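Local coordinates for protein possible HxlR family transcriptional factor (Thermoplasma volcanium, PDB 3DF8) that probably binds DNA and regulates transcription as a winged helix-turn-helix protein of the HxlR family, at residues Leu31-Leu36 with Asn91-Leu96; Gln43-Ile48 with Thr81-Thr86. All coordinates share one frame; numbering follows the deposited sequence.

How the contacts relate
Contact 1 is the core contact: all five touching residues are buried and its centre lies about 5 Å from the centre of the chain. Contact 2, about 13 Å from that centre, is partly buried. In contact 1 helices 29-36 and 87-108 cross, held by side chains and one carbonyl oxygen that accepts two hydrogen bonds from an arginine; contact 2 joins a helix start to strand 81-85 mainly through backbone, waters and a tyrosine ring. The chain leads from helix 29-36 to helix 45-50, and from strand 81-85 to helix 87-108. The contacts also touch directly: L36 CD2 meets I48 CD1 at 3.7 Å, and Q43 NE2 probably hydrogen-bonds V35 O at 2.8 Å.

Contact 1. Residues Leu31-Leu36 with Asn91-Leu96; sequences LIISVL and NVRNSL
The guanidinium of R93 meets helix 29-36 with its edge, where the carbonyl oxygens of I33 and S34 lie in or near its plane. The contact belongs to the winged helix-turn-helix domain of the HxlR family, in which helix 29-36 passes across the long helix 87-108. The two short axes approach to 9.4 Å at an angle of 103°, a nearly perpendicular crossing. R93 grips S34 O side-on with two nitrogens: NE at 2.8 Å from S34 O, with an N-H...O angle of 151°, and NH1 at 2.9 Å. The side chain is extended from CG to NE, with CG anti to the backbone N (chi1 -173°), which carries NE to S34 O. On the way it slides past I33 in the opposite direction, R93 CB lying 3.7 Å from I33 CG2 and R93 CD 3.6 Å from I33 O. NH1 has a second partner, the backbone oxygen of R6 of the second subunit, which links this intrachain crossing to the dimer. An alanine in place of R93 would probably leave S34 O without its NE and NH1 donors and R6 O of the second subunit without NH1, with only CB still against I33 CG2. I33 crosses V92 at about a right angle, its CD1 lying 3.9 Å from V92 CG1. L96 also packs on L99 of the second subunit; within the chain its CD2 serves two neighbours, standing 3.9 Å from I33 CG2 and 3.9 Å from S34 OG, a hydroxyl that is itself hydrogen-bonded to M30 O.

Contact 2. Residues Gln43-Ile48 with Thr81-Thr86; sequences QNFNDI and TTYALT
Q43 and Y83 form a single antiparallel bridge that joins the link before helix 45-50 to the wing hairpin, consistent with the short extra strand that pairs with the wing in the winged helix-turn-helix fold. They form a hydrogen-bonded pair with CA atoms 5.6 Å apart. Y83 N donates to Q43 O at 2.9 Å, at a C=O...N angle of 158°, and T82 CA brings a CH...O contact to Q43 O at 3.2 Å. The same oxygen lies in the plane of the Y83 ring, at its edge, 3.6 Å from Y83 CD2. Two waters extend the pairing, one between Q43 N and Y83 O, the other between F45 N and T81 O; both accept from the nitrogen and donate to the oxygen.

Directly after Q43 the helix opens with a capping box. N44 OD1 accepts from D47 N at 2.8 Å, nearly straight in line with its own C=O bond (174°), and D47 OD2 accepts from N44 N at 2.9 Å. In N44, chi1 of 62° sets CG between the backbone N and the carbonyl carbon, and from there OD1 reaches D47 N.

The Y83 side chain packs against this helix start: the side chains of I48 and Y83 cross at about a right angle, I48 CD1 lying 3.8 Å from Y83 CD2, while F45 CB lies 4.0 Å from Y83 CE2. Within the hairpin T82 pairs its backbone with R76 of strand 73-77. The Q43-Y83 bridge and the Y83 packing set helix 45-50 beside that hairpin, with F45 and I48 reaching L60 of helix 57-69 and Y83 touching I64 of the same helix and L36 of helix 29-36.

Contact 1. Residues Leu31-Leu36 with Asn91-Leu96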
loop_
_atom_site.group_PDB
_atom_site.type_symbol
_atom_site.label_atom_id
_atom_site.label_comp_id
_atom_site.label_asym_id
_atom_site.label_seq_id
_atom_site.Cartn_x
_atom_site.Cartn_y
_atom_site.Cartn_z
ATOM N N LEU A 31 -4.969 -2.427 6.398
ATOM C CA LEU A 31 -5.666 -3.465 7.180
ATOM C C LEU A 31 -7.042 -2.972 7.649
ATOM O O LEU A 31 -7.987 -3.776 7.674
ATOM C CB LEU A 31 -4.837 -3.895 8.357
ATOM C CG LEU A 31 -3.581 -4.715 8.007
ATOM C CD1 LEU A 31 -2.756 -4.916 9.300
ATOM C CD2 LEU A 31 -3.938 -5.999 7.259
ATOM N N ILE A 32 -7.154 -1.700 8.050
ATOM C CA ILE A 32 -8.474 -1.145 8.464
ATOM C C ILE A 32 -9.451 -1.207 7.263
ATOM O O ILE A 32 -10.596 -1.685 7.393
ATOM C CB ILE A 32 -8.340 0.273 9.004
ATOM C CG1 ILE A 32 -7.585 0.236 10.360
ATOM C CG2 ILE A 32 -9.733 0.905 9.148
ATOM C CD1 ILE A 32 -6.977 1.609 10.860
ATOM N N ILE A 33 -9.022 -0.696 6.113
ATOM C CA ILE A 33 -9.846 -0.795 4.891
ATOM C C ILE A 33 -10.251 -2.229 4.594
ATOM O O ILE A 33 -11.393 -2.493 4.267
ATOM C CB ILE A 33 -9.143 -0.140 3.668
ATOM C CG1 ILE A 33 -8.974 1.373 3.950
ATOM C CG2 ILE A 33 -9.847 -0.484 2.318
ATOM C CD1 ILE A 33 -8.046 2.123 2.954
ATOM N N SER A 34 -9.296 -3.151 4.712
ATOM C CA SER A 34 -9.585 -4.566 4.436
ATOM C C SER A 34 -10.623 -5.155 5.409
ATOM O O SER A 34 -11.602 -5.835 4.991
ATOM C CB SER A 34 -8.281 -5.340 4.519
ATOM O OG SER A 34 -7.327 -4.808 3.597
ATOM N N VAL A 35 -10.449 -4.917 6.698
ATOM C CA VAL A 35 -11.371 -5.555 7.653
ATOM C C VAL A 35 -12.764 -4.922 7.563
ATOM O O VAL A 35 -13.750 -5.589 7.811
ATOM C CB VAL A 35 -10.833 -5.636 9.119
ATOM C CG1 VAL A 35 -9.578 -6.509 9.188
ATOM C CG2 VAL A 35 -10.598 -4.235 9.736
ATOM N N LEU A 36 -12.839 -3.633 7.196
ATOM C CA LEU A 36 -14.156 -2.972 7.099
ATOM C C LEU A 36 -15.041 -3.604 6.025
ATOM O O LEU A 36 -16.291 -3.472 6.021
ATOM C CB LEU A 36 -13.995 -1.454 6.909
ATOM C CG LEU A 36 -13.784 -0.638 8.178
ATOM C CD1 LEU A 36 -13.411 0.794 7.876
ATOM C CD2 LEU A 36 -15.019 -0.704 9.113
ATOM N N ASN A 91 -13.984 0.725 -3.476
ATOM C CA ASN A 91 -13.097 0.726 -4.644
ATOM C C ASN A 91 -11.625 0.562 -4.272
ATOM O O ASN A 91 -10.886 -0.204 -4.897
ATOM C CB ASN A 91 -13.285 2.010 -5.449
ATOM C CG ASN A 91 -14.636 2.077 -6.122
ATOM O OD1 ASN A 91 -15.259 1.047 -6.406
ATOM N ND2 ASN A 91 -15.104 3.281 -6.375
ATOM N N VAL A 92 -11.169 1.308 -3.279
ATOM C CA VAL A 92 -9.816 1.067 -2.767
ATOM C C VAL A 92 -9.629 -0.402 -2.323
ATOM O O VAL A 92 -8.624 -1.014 -2.640
ATOM C CB VAL A 92 -9.509 2.033 -1.590
ATOM C CG1 VAL A 92 -8.130 1.691 -0.889
ATOM C CG2 VAL A 92 -9.531 3.526 -2.093
ATOM N N ARG A 93 -10.608 -0.946 -1.607
ATOM C CA ARG A 93 -10.434 -2.278 -1.029
ATOM C C ARG A 93 -10.307 -3.236 -2.175
ATOM O O ARG A 93 -9.479 -4.152 -2.154
ATOM C CB ARG A 93 -11.611 -2.668 -0.165
ATOM C CG ARG A 93 -11.335 -3.989 0.579
ATOM C CD ARG A 93 -12.524 -4.397 1.377
ATOM N NE ARG A 93 -12.280 -5.522 2.273
ATOM C CZ ARG A 93 -12.299 -6.810 1.928
ATOM N NH1 ARG A 93 -12.035 -7.750 2.847
ATOM N NH2 ARG A 93 -12.591 -7.168 0.677
ATOM N N ASN A 94 -11.130 -3.012 -3.186
ATOM C CA ASN A 94 -11.142 -3.881 -4.387
ATOM C C ASN A 94 -9.742 -3.960 -5.032
ATOM O O ASN A 94 -9.301 -5.039 -5.409
ATOM C CB ASN A 94 -12.178 -3.428 -5.434
ATOM C CG ASN A 94 -13.603 -3.752 -5.021
ATOM O OD1 ASN A 94 -13.831 -4.554 -4.104
ATOM N ND2 ASN A 94 -14.576 -3.108 -5.679
ATOM N N SER A 95 -9.056 -2.825 -5.148
ATOM C CA SER A 95 -7.696 -2.825 -5.704
ATOM C C SER A 95 -6.645 -3.310 -4.725
ATOM O O SER A 95 -5.578 -3.754 -5.129
ATOM C CB SER A 95 -7.313 -1.452 -6.250
ATOM O OG SER A 95 -8.337 -0.948 -7.068
ATOM N N LEU A 96 -6.945 -3.247 -3.431
ATOM C CA LEU A 96 -6.020 -3.661 -2.416
ATOM C C LEU A 96 -5.894 -5.163 -2.286
ATOM O O LEU A 96 -4.791 -5.649 -2.028
ATOM C CB LEU A 96 -6.476 -3.085 -1.070
ATOM C CG LEU A 96 -5.586 -2.798 0.103
ATOM C CD1 LEU A 96 -4.269 -2.092 -0.352
ATOM C CD2 LEU A 96 -6.391 -1.929 1.131
#

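Contact 2. Residues Gln43-Ile48 with Thr81-Thr86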
loop_
_atom_site.group_PDB
_atom_site.type_symbol
_atom_site.label_atom_id
_atom_site.label_comp_id
_atom_site.label_asym_id
_atom_site.label_seq_id
_atom_site.Cartn_x
_atom_site.Cartn_y
_atom_site.Cartn_z
ATOM N N GLN A 43 -19.673 -2.835 11.416
ATOM C CA GLN A 43 -18.870 -3.194 12.601
ATOM C C GLN A 43 -18.742 -2.025 13.544
ATOM O O GLN A 43 -18.612 -0.895 13.090
ATOM C CB GLN A 43 -17.479 -3.603 12.137
ATOM C CG GLN A 43 -17.580 -4.626 10.997
ATOM C CD GLN A 43 -16.228 -4.975 10.373
ATOM O OE1 GLN A 43 -15.192 -4.944 11.040
ATOM N NE2 GLN A 43 -16.245 -5.332 9.104
ATOM N N ASN A 44 -18.727 -2.312 14.846
ATOM C CA ASN A 44 -18.441 -1.283 15.841
ATOM C C ASN A 44 -16.940 -1.201 16.043
ATOM O O ASN A 44 -16.184 -1.972 15.418
ATOM C CB ASN A 44 -19.217 -1.534 17.141
ATOM C CG ASN A 44 -18.848 -2.852 17.833
ATOM O OD1 ASN A 44 -17.720 -3.344 17.756
ATOM N ND2 ASN A 44 -19.823 -3.435 18.507
ATOM N N PHE A 45 -16.502 -0.276 16.900
ATOM C CA PHE A 45 -15.083 0.020 17.041
ATOM C C PHE A 45 -14.328 -1.158 17.614
ATOM O O PHE A 45 -13.226 -1.484 17.128
ATOM C CB PHE A 45 -14.941 1.228 17.917
ATOM C CG PHE A 45 -13.562 1.766 18.009
ATOM C CD1 PHE A 45 -13.140 2.795 17.166
ATOM C CD2 PHE A 45 -12.700 1.311 19.026
ATOM C CE1 PHE A 45 -11.848 3.342 17.296
ATOM C CE2 PHE A 45 -11.418 1.860 19.183
ATOM C CZ PHE A 45 -10.997 2.869 18.305
ATOM N N ASN A 46 -14.942 -1.828 18.585
ATOM C CA ASN A 46 -14.316 -3.025 19.175
ATOM C C ASN A 46 -14.155 -4.155 18.179
ATOM O O ASN A 46 -13.143 -4.851 18.200
ATOM C CB ASN A 46 -15.071 -3.557 20.398
ATOM C CG ASN A 46 -14.349 -4.717 21.047
ATOM O OD1 ASN A 46 -13.290 -4.537 21.640
ATOM N ND2 ASN A 46 -14.919 -5.918 20.950
ATOM N N ASP A 47 -15.153 -4.336 17.308
ATOM C CA ASP A 47 -15.129 -5.389 16.256
ATOM C C ASP A 47 -13.885 -5.198 15.364
ATOM O O ASP A 47 -13.164 -6.150 15.026
ATOM C CB ASP A 47 -16.335 -5.289 15.297
ATOM C CG ASP A 47 -17.665 -5.723 15.908
ATOM O OD1 ASP A 47 -17.671 -6.608 16.825
ATOM O OD2 ASP A 47 -18.721 -5.189 15.414
ATOM N N ILE A 48 -13.696 -3.950 14.950
ATOM C CA ILE A 48 -12.591 -3.559 14.068
ATOM C C ILE A 48 -11.259 -3.770 14.778
ATOM O O ILE A 48 -10.365 -4.436 14.255
ATOM C CB ILE A 48 -12.709 -2.099 13.607
ATOM C CG1 ILE A 48 -13.986 -1.901 12.795
ATOM C CG2 ILE A 48 -11.536 -1.714 12.735
ATOM C CD1 ILE A 48 -14.434 -0.382 12.737
ATOM N N THR A 81 -22.852 2.630 17.491
ATOM C CA THR A 81 -22.018 3.349 16.526
ATOM C C THR A 81 -21.241 2.330 15.717
ATOM O O THR A 81 -20.545 1.455 16.279
ATOM C CB THR A 81 -21.036 4.276 17.241
ATOM O OG1 THR A 81 -21.797 5.235 17.985
ATOM C CG2 THR A 81 -20.167 5.027 16.236
ATOM N N THR A 82 -21.368 2.428 14.398
ATOM C CA THR A 82 -20.746 1.455 13.500
ATOM C C THR A 82 -20.069 2.181 12.333
ATOM O O THR A 82 -20.333 3.365 12.121
ATOM C CB THR A 82 -21.778 0.450 12.942
ATOM O OG1 THR A 82 -22.802 1.169 12.258
ATOM C CG2 THR A 82 -22.390 -0.406 14.080
ATOM N N TYR A 83 -19.242 1.446 11.584
ATOM C CA TYR A 83 -18.394 2.010 10.540
ATOM C C TYR A 83 -18.532 1.122 9.298
ATOM O O TYR A 83 -18.754 -0.088 9.384
ATOM C CB TYR A 83 -16.925 2.045 11.034
ATOM C CG TYR A 83 -16.716 2.825 12.358
ATOM C CD1 TYR A 83 -16.288 4.151 12.339
ATOM C CD2 TYR A 83 -16.989 2.240 13.604
ATOM C CE1 TYR A 83 -16.119 4.886 13.567
ATOM C CE2 TYR A 83 -16.828 2.966 14.818
ATOM C CZ TYR A 83 -16.404 4.275 14.765
ATOM O OH TYR A 83 -16.265 4.957 15.960
ATOM N N ALA A 84 -18.386 1.750 8.146
ATOM C CA ALA A 84 -18.457 1.047 6.893
ATOM C C ALA A 84 -17.648 1.824 5.863
ATOM O O ALA A 84 -17.452 3.040 5.965
ATOM C CB ALA A 84 -19.920 0.935 6.409
ATOM N N LEU A 85 -17.217 1.110 4.841
ATOM C CA LEU A 85 -16.581 1.760 3.699
ATOM C C LEU A 85 -17.642 2.504 2.870
ATOM O O LEU A 85 -18.788 2.027 2.670
ATOM C CB LEU A 85 -15.933 0.687 2.836
ATOM C CG LEU A 85 -14.740 -0.014 3.489
ATOM C CD1 LEU A 85 -14.341 -1.121 2.544
ATOM C CD2 LEU A 85 -13.577 0.970 3.712
ATOM N N THR A 86 -17.253 3.664 2.356
ATOM C CA THR A 86 -18.032 4.337 1.323
ATOM C C THR A 86 -17.807 3.643 -0.025
ATOM O O THR A 86 -16.978 2.716 -0.139
ATOM C CB THR A 86 -17.559 5.795 1.188
ATOM O OG1 THR A 86 -16.204 5.778 0.732
ATOM C CG2 THR A 86 -17.709 6.568 2.518
HETATM O O HOH W 1 -18.266 -2.538 8.512
HETATM O O HOH W 2 -18.481 1.615 18.061
#